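Local coordinates for membrane lipoprotein TpN32 (Treponema pallidum, PDB 1XS5) that binds L-methionine in the cleft between two lobes and is probably the periplasmic, lipid-anchored binding component of a methionine uptake system, at residues A[30-35]-A[213-218]; A[119-122]-A[126-129]. All coordinates share one frame; numbering follows the deposited sequence.

Interaction 1 of 2, residues A[30-35]-A[213-218]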
loop_
_atom_site.group_PDB
_atom_site.type_symbol
_atom_site.label_atom_id
_atom_site.label_comp_id
_atom_site.label_asym_id
_atom_site.label_seq_id
_atom_site.Cartn_x
_atom_site.Cartn_y
_atom_site.Cartn_z
ATOM N N ILE A 30 -26.727 3.328 -6.725
ATOM C CA ILE A 30 -25.500 4.098 -6.938
ATOM C C ILE A 30 -24.704 3.226 -7.876
ATOM O O ILE A 30 -24.534 2.013 -7.643
ATOM C CB ILE A 30 -24.691 4.315 -5.624
ATOM C CG1 ILE A 30 -25.439 5.268 -4.691
ATOM C CG2 ILE A 30 -23.310 4.950 -5.949
ATOM C CD1 ILE A 30 -24.956 5.217 -3.242
ATOM N N GLU A 31 -24.261 3.816 -8.976
ATOM C CA GLU A 31 -23.477 3.064 -9.917
ATOM C C GLU A 31 -22.033 3.467 -9.706
ATOM O O GLU A 31 -21.638 4.585 -10.003
ATOM C CB GLU A 31 -23.872 3.355 -11.354
ATOM C CG GLU A 31 -23.030 2.519 -12.289
ATOM C CD GLU A 31 -23.339 2.814 -13.730
ATOM O OE1 GLU A 31 -23.357 4.020 -14.082
ATOM O OE2 GLU A 31 -23.558 1.846 -14.499
ATOM N N LEU A 32 -21.265 2.535 -9.169
ATOM C CA LEU A 32 -19.874 2.769 -8.857
ATOM C C LEU A 32 -19.086 2.438 -10.119
ATOM O O LEU A 32 -19.147 1.305 -10.615
ATOM C CB LEU A 32 -19.456 1.847 -7.689
ATOM C CG LEU A 32 -18.073 2.086 -7.057
ATOM C CD1 LEU A 32 -17.939 3.540 -6.650
ATOM C CD2 LEU A 32 -17.877 1.160 -5.839
ATOM N N ARG A 33 -18.406 3.445 -10.667
ATOM C CA ARG A 33 -17.581 3.250 -11.857
ATOM C C ARG A 33 -16.137 3.076 -11.343
ATOM O O ARG A 33 -15.598 3.982 -10.694
ATOM C CB ARG A 33 -17.702 4.494 -12.748
ATOM C CG ARG A 33 -16.865 4.449 -14.017
ATOM C CD ARG A 33 -17.305 5.635 -14.908
ATOM N NE ARG A 33 -16.930 6.924 -14.320
ATOM C CZ ARG A 33 -15.739 7.479 -14.430
ATOM N NH1 ARG A 33 -14.779 6.870 -15.115
ATOM N NH2 ARG A 33 -15.498 8.654 -13.848
ATOM N N ILE A 34 -15.518 1.930 -11.624
ATOM C CA ILE A 34 -14.160 1.648 -11.167
ATOM C C ILE A 34 -13.226 2.080 -12.276
ATOM O O ILE A 34 -13.263 1.552 -13.396
ATOM C CB ILE A 34 -13.986 0.140 -10.835
ATOM C CG1 ILE A 34 -14.992 -0.256 -9.713
ATOM C CG2 ILE A 34 -12.569 -0.131 -10.343
ATOM C CD1 ILE A 34 -14.936 -1.758 -9.322
ATOM N N VAL A 35 -12.417 3.084 -11.972
ATOM C CA VAL A 35 -11.530 3.696 -12.953
ATOM C C VAL A 35 -10.099 3.230 -12.692
ATOM O O VAL A 35 -9.553 3.462 -11.611
ATOM C CB VAL A 35 -11.637 5.232 -12.804
ATOM C CG1 VAL A 35 -10.815 5.940 -13.905
ATOM C CG2 VAL A 35 -13.139 5.640 -12.811
ATOM N N GLN A 213 -19.952 7.804 1.652
ATOM C CA GLN A 213 -20.231 7.042 2.870
ATOM C C GLN A 213 -20.756 5.641 2.562
ATOM O O GLN A 213 -20.437 4.710 3.289
ATOM C CB GLN A 213 -21.206 7.791 3.807
ATOM C CG GLN A 213 -20.555 8.977 4.474
ATOM C CD GLN A 213 -19.390 8.551 5.346
ATOM O OE1 GLN A 213 -19.512 7.576 6.104
ATOM N NE2 GLN A 213 -18.248 9.282 5.254
ATOM N N ALA A 214 -21.536 5.459 1.495
ATOM C CA ALA A 214 -22.047 4.110 1.175
ATOM C C ALA A 214 -20.961 3.165 0.679
ATOM O O ALA A 214 -20.983 1.924 0.889
ATOM C CB ALA A 214 -23.184 4.191 0.113
ATOM N N VAL A 215 -20.017 3.740 -0.048
ATOM C CA VAL A 215 -18.937 2.923 -0.563
ATOM C C VAL A 215 -18.107 2.502 0.635
ATOM O O VAL A 215 -17.748 1.341 0.751
ATOM C CB VAL A 215 -18.112 3.710 -1.585
ATOM C CG1 VAL A 215 -16.798 2.954 -1.939
ATOM C CG2 VAL A 215 -18.986 3.875 -2.849
ATOM N N LEU A 216 -17.868 3.444 1.537
ATOM C CA LEU A 216 -17.077 3.150 2.743
ATOM C C LEU A 216 -17.718 2.044 3.568
ATOM O O LEU A 216 -17.035 1.122 4.016
ATOM C CB LEU A 216 -16.952 4.394 3.616
ATOM C CG LEU A 216 -16.307 4.203 4.999
ATOM C CD1 LEU A 216 -14.828 3.840 4.848
ATOM C CD2 LEU A 216 -16.498 5.508 5.837
ATOM N N ARG A 217 -19.041 2.127 3.756
ATOM C CA ARG A 217 -19.742 1.138 4.566
ATOM C C ARG A 217 -19.624 -0.211 3.929
ATOM O O ARG A 217 -19.475 -1.220 4.605
ATOM C CB ARG A 217 -21.234 1.501 4.742
ATOM C CG ARG A 217 -21.499 2.675 5.686
ATOM C CD ARG A 217 -22.989 2.740 6.082
ATOM N NE ARG A 217 -23.853 2.875 4.902
ATOM C CZ ARG A 217 -24.121 4.035 4.305
ATOM N NH1 ARG A 217 -23.604 5.164 4.781
ATOM N NH2 ARG A 217 -24.891 4.073 3.225
ATOM N N ALA A 218 -19.668 -0.230 2.610
ATOM C CA ALA A 218 -19.569 -1.487 1.883
ATOM C C ALA A 218 -18.155 -2.059 1.942
ATOM O O ALA A 218 -17.948 -3.302 1.997
ATOM C CB ALA A 218 -19.981 -1.246 0.400
#
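Leu-32 meets Val-215 tip to tip: its CD1 lies 4.0 Å from Val-215 CG2, and its second methyl, CD2, is 4.2 Å from the same Val-215 CG2. That one valine branch therefore faces the forked end of the leucine. In Leu-32, CG is turned away from the backbone N (chi1 -171°), while chi1 of Val-215 (169°) sets CG1 opposite its own N and brings CG2 round to the strand. Two residues earlier on the strand and one earlier on the helix, Ile-30 CD1 reaches Ala-214 CB, 3.9 Å away; the CB of each of these four residues is directed at the opposing segment. Ile-30 and Leu-32, on the same side of the extended chain, thus meet the successive helix residues Ala-214 and Val-215. Strand 30-36 is an edge strand of the six-stranded mixed sheet in one lobe of this periplasmic binding protein fold, parallel to its neighbour 3-9, and helix 210-219 packs on a face of that sheet. No hydrogen bond joins the two segments, whose contact is wholly apolar and buried. Val-25 of helix 14-26 touches both Ile-30 and Ala-214. Leu-32 also touches Val-5 and Val-7 of the adjacent strand 3-9, and Val-215 touches Leu-200 of strand 198-203.

Interaction 2 of 2, residues A[119-122]-A[126-129]; sequences LLEA and IRMR
The last turn of helix 110-122 and the chain that returns after a three-residue connection come closest at Glu-121 and Ile-126, their CA atoms 4.8 Å apart, and Glu-121 CA makes a CH...O contact of 3.3 Å with Ile-126 O. From there the Glu-121 side chain runs out, extended through CG (chi1 175°, chi2 176°), past the Ile-126 carbonyl to the backbone of Met-128. Its OE2 accepts a nearly straight hydrogen bond from Met-128 N, 3.0 Å long with 170° at the hydrogen, although the donor stands well above the carboxylate plane. The two side chains pass at a slant, with Glu-121 OE2 3.5 Å from Met-128 CB. One water donates to both Glu-121 OE2 and Met-128 O; a second bridges Glu-121 O and Ile-126 O. The glutamate thus ties the helix end to strand 127-128, which forms a two-stranded antiparallel sheet with strand 141-143, a small addition beside the five-stranded sheet of this lobe. On the buried side, Ile-126 folds its CG1 branch back against the helix, and its CD1 stops 4.1 Å from Leu-120 CB. Leu-117 of the same helix touches both Ile-126 and Met-128, while Leu-120 leans on Val-169 of strand 167-170. Arg-127 turns its CB away from the helix, its NE 5.7 Å from Glu-121 OE2, too far for a salt bridge.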
loop_
_atom_site.group_PDB
_atom_site.type_symbol
_atom_site.label_atom_id
_atom_site.label_comp_id
_atom_site.label_asym_id
_atom_site.label_seq_id
_atom_site.Cartn_x
_atom_site.Cartn_y
_atom_site.Cartn_z
ATOM N N LEU A 119 11.463 -1.525 8.405
ATOM C CA LEU A 119 11.309 -2.987 8.401
ATOM C C LEU A 119 12.717 -3.611 8.495
ATOM O O LEU A 119 12.967 -4.519 9.299
ATOM C CB LEU A 119 10.607 -3.415 7.100
ATOM C CG LEU A 119 10.421 -4.914 6.856
ATOM C CD1 LEU A 119 9.358 -5.092 5.746
ATOM C CD2 LEU A 119 11.785 -5.569 6.440
ATOM N N LEU A 120 13.641 -3.141 7.649
ATOM C CA LEU A 120 15.032 -3.643 7.646
ATOM C C LEU A 120 15.702 -3.298 8.986
ATOM O O LEU A 120 16.499 -4.053 9.495
ATOM C CB LEU A 120 15.821 -2.984 6.484
ATOM C CG LEU A 120 15.279 -3.419 5.095
ATOM C CD1 LEU A 120 16.049 -2.696 3.979
ATOM C CD2 LEU A 120 15.441 -4.895 4.922
ATOM N N GLU A 121 15.369 -2.141 9.555
ATOM C CA GLU A 121 15.953 -1.791 10.857
ATOM C C GLU A 121 15.492 -2.818 11.924
ATOM O O GLU A 121 16.305 -3.330 12.713
ATOM C CB GLU A 121 15.502 -0.374 11.238
ATOM C CG GLU A 121 15.924 0.104 12.611
ATOM C CD GLU A 121 15.510 1.559 12.866
ATOM O OE1 GLU A 121 14.307 1.861 12.681
ATOM O OE2 GLU A 121 16.377 2.391 13.253
ATOM N N ALA A 122 14.187 -3.109 11.945
ATOM C CA ALA A 122 13.603 -4.075 12.877
ATOM C C ALA A 122 14.243 -5.464 12.727
ATOM O O ALA A 122 14.362 -6.220 13.712
ATOM C CB ALA A 122 12.067 -4.168 12.636
ATOM N N ILE A 126 20.105 -2.429 9.576
ATOM C CA ILE A 126 20.556 -1.059 9.601
ATOM C C ILE A 126 19.965 -0.315 10.775
ATOM O O ILE A 126 19.083 -0.825 11.448
ATOM C CB ILE A 126 20.053 -0.280 8.310
ATOM C CG1 ILE A 126 18.506 -0.292 8.263
ATOM C CG2 ILE A 126 20.591 -0.912 7.054
ATOM C CD1 ILE A 126 17.857 0.534 7.133
ATOM N N ARG A 127 20.465 0.900 10.986
ATOM C CA ARG A 127 19.960 1.804 12.003
ATOM C C ARG A 127 19.694 3.148 11.354
ATOM O O ARG A 127 20.563 3.713 10.679
ATOM C CB ARG A 127 20.947 2.017 13.146
ATOM C CG ARG A 127 20.382 2.982 14.184
ATOM C CD ARG A 127 21.471 3.435 15.152
ATOM N NE ARG A 127 20.885 4.228 16.219
ATOM C CZ ARG A 127 21.061 3.954 17.504
ATOM N NH1 ARG A 127 21.819 2.914 17.853
ATOM N NH2 ARG A 127 20.461 4.693 18.433
ATOM N N MET A 128 18.491 3.652 11.557
ATOM C CA MET A 128 18.083 4.939 11.012
ATOM C C MET A 128 18.413 6.092 11.992
ATOM O O MET A 128 18.352 5.899 13.210
ATOM C CB MET A 128 16.581 4.931 10.788
ATOM C CG MET A 128 16.119 3.873 9.795
ATOM S SD MET A 128 16.833 4.181 8.173
ATOM C CE MET A 128 16.075 5.751 7.720
ATOM N N ARG A 129 18.763 7.258 11.443
ATOM C CA ARG A 129 19.049 8.467 12.217
ATOM C C ARG A 129 17.778 8.803 13.036
ATOM O O ARG A 129 16.645 8.554 12.595
ATOM C CB ARG A 129 19.386 9.607 11.239
ATOM C CG ARG A 129 19.111 11.025 11.744
ATOM C CD ARG A 129 19.430 12.079 10.674
ATOM N NE ARG A 129 18.345 12.325 9.709
ATOM C CZ ARG A 129 17.420 13.284 9.833
ATOM N NH1 ARG A 129 17.436 14.101 10.893
ATOM N NH2 ARG A 129 16.492 13.460 8.882
HETATM O O HOH W 1 16.068 5.200 14.672
HETATM O O HOH W 2 18.826 -2.643 13.846
#

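Overall arrangement
The two contacts lie on opposite sides of the chain's centre, their centres 39 Å apart and their nearest atoms about 26 Å apart. Interaction 1 joins distant parts of the sequence, strand 30-36 and helix 210-219, in the lobe built on the six-stranded sheet. Interaction 2 is local, a helix end against the following strand, in the lobe built on the five-stranded sheet, and is nested in the chain between the segments of interaction 1. The chain thus leaves the first lobe, builds the second and returns, as in periplasmic binding proteins. Bound methionine sits between the lobes, and neither contact includes residues of its pocket.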